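Local coordinates for protein escJ (Escherichia coli, PDB 1YJ7) that probably forms a membrane-associated, ring-like platform on which the type III secretion system of enteropathogenic strains is assembled, at residues Thr7-Thr10 / Glu11-Asn15. The protein carries 3 engineered substitutions. Residues are numbered along the deposited sequence; the frame is centred on the assembly and turned at random. Where two conformers were deposited one is given.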
loop_
_atom_site.group_PDB
_atom_site.type_symbol
_atom_site.label_atom_id
_atom_site.label_comp_id
_atom_site.label_asym_id
_atom_site.label_seq_id
_atom_site.Cartn_x
_atom_site.Cartn_y
_atom_site.Cartn_z
ATOM N N THR D 7 -11.606 20.441 7.596
ATOM C CA THR D 7 -12.518 20.669 8.708
ATOM C C THR D 7 -11.967 19.961 9.938
ATOM O O THR D 7 -11.013 19.190 9.860
ATOM C CB THR D 7 -13.919 20.105 8.380
ATOM O OG1 THR D 7 -13.852 18.672 8.314
ATOM C CG2 THR D 7 -14.382 20.515 6.989
ATOM N N GLY D 8 -12.560 20.242 11.092
ATOM C CA GLY D 8 -12.241 19.528 12.314
ATOM C C GLY D 8 -10.899 19.854 12.904
ATOM O O GLY D 8 -10.340 19.064 13.657
ATOM N N LEU D 9 -10.355 21.019 12.553
ATOM C CA LEU D 9 -9.004 21.359 12.953
ATOM C C LEU D 9 -8.999 21.956 14.349
ATOM O O LEU D 9 -9.904 22.714 14.715
ATOM C CB LEU D 9 -8.380 22.377 11.988
ATOM C CG LEU D 9 -8.204 21.943 10.532
ATOM C CD1 LEU D 9 -7.761 23.121 9.674
ATOM C CD2 LEU D 9 -7.221 20.778 10.455
ATOM N N THR D 10 -7.964 21.648 15.108
ATOM C CA THR D 10 -7.735 22.342 16.371
ATOM C C THR D 10 -7.381 23.792 16.083
ATOM O O THR D 10 -7.038 24.156 14.959
ATOM C CB THR D 10 -6.603 21.709 17.188
ATOM O OG1 THR D 10 -5.375 21.863 16.489
ATOM C CG2 THR D 10 -6.797 20.191 17.371
ATOM N N GLU D 11 -7.435 24.614 17.119
ATOM C CA GLU D 11 -7.069 26.014 16.986
ATOM C C GLU D 11 -5.647 26.160 16.499
ATOM O O GLU D 11 -5.361 26.981 15.630
ATOM C CB GLU D 11 -7.257 26.738 18.322
ATOM C CG GLU D 11 -8.721 26.960 18.629
ATOM C CD GLU D 11 -8.964 27.612 19.979
ATOM O OE1 GLU D 11 -10.150 27.895 20.281
ATOM O OE2 GLU D 11 -7.982 27.841 20.721
ATOM N N LYS D 12 -4.745 25.370 17.067
ATOM C CA LYS D 12 -3.331 25.486 16.743
ATOM C C LYS D 12 -3.062 25.049 15.316
ATOM O O LYS D 12 -2.360 25.746 14.604
ATOM C CB LYS D 12 -2.479 24.672 17.709
ATOM C CG LYS D 12 -1.003 24.627 17.375
ATOM C CD LYS D 12 -0.271 23.728 18.382
ATOM C CE LYS D 12 1.003 23.160 17.829
ATOM N NZ LYS D 12 1.621 22.214 18.842
ATOM N N GLU D 13 -3.626 23.922 14.901
ATOM C CA GLU D 13 -3.406 23.423 13.534
ATOM C C GLU D 13 -3.946 24.439 12.513
ATOM O O GLU D 13 -3.278 24.787 11.536
ATOM C CB GLU D 13 -3.921 22.011 13.310
ATOM C CG GLU D 13 -3.479 21.483 11.955
ATOM C CD GLU D 13 -2.924 20.078 11.978
ATOM O OE1 GLU D 13 -3.578 19.201 12.556
ATOM O OE2 GLU D 13 -1.843 19.863 11.395
ATOM N N ALA D 14 -5.153 24.919 12.754
ATOM C CA ALA D 14 -5.777 25.890 11.876
ATOM C C ALA D 14 -4.948 27.176 11.825
ATOM O O ALA D 14 -4.721 27.707 10.746
ATOM C CB ALA D 14 -7.213 26.173 12.306
ATOM N N ASN D 15 -4.494 27.682 12.971
ATOM C CA ASN D 15 -3.708 28.910 12.976
ATOM C C ASN D 15 -2.397 28.762 12.215
ATOM O O ASN D 15 -1.981 29.661 11.500
ATOM C CB ASN D 15 -3.378 29.365 14.397
ATOM C CG ASN D 15 -4.558 30.000 15.103
ATOM O OD1 ASN D 15 -5.527 30.443 14.470
ATOM N ND2 ASN D 15 -4.501 30.006 16.435
#
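The carbonyl T10 O takes the hydrogen bond of A14 N at 3.0 Å. The bond is nearly straight, 166° at the hydrogen, and the donor is tilted somewhat from the carbonyl plane. This is the first i to i+4 bond of helix 11-23. The side chain of the same residue makes a second bond: T10 OG1 accepts from E13 N at 3.1 Å. T10 is therefore the N-cap, and its hydroxyl oxygen satisfies an amide of the first turn, where the usual i-4 carbonyl would belong to L9, before the helix. With chi1 at 65°, OG1 sits between the backbone N and the carbonyl carbon, where it can reach over the helix start. The CB of E13 packs beside this oxygen, 3.5 Å from T10 OG1.

L9 is buried and packs against the first turn of the helix. Its CB meets the CB of A14 at 4.0 Å, and its CD1 lies against the same alanine. E13 was modelled in two conformers. In the one described here, L9 CD2 touches E13 CG at 4.1 Å, and the two side chains cross at about a right angle. CG anti to the backbone N (chi1 -171°) sets it beside CD2. The chain then bends at chi2, and OE2 is hydrogen-bonded to K61 N.

The turn carries the chain from strand 3-9, an outermost strand, within this chain, of the antiparallel sheet, into helix 11-23. G8 and L9 form a G1 bulge opposite M38, with G8 at positive phi. L9 packs on L40 and A14 on M38, so L9, before the cap, and A14, in the first turn of the helix, both rest against strand 38-42, the middle strand.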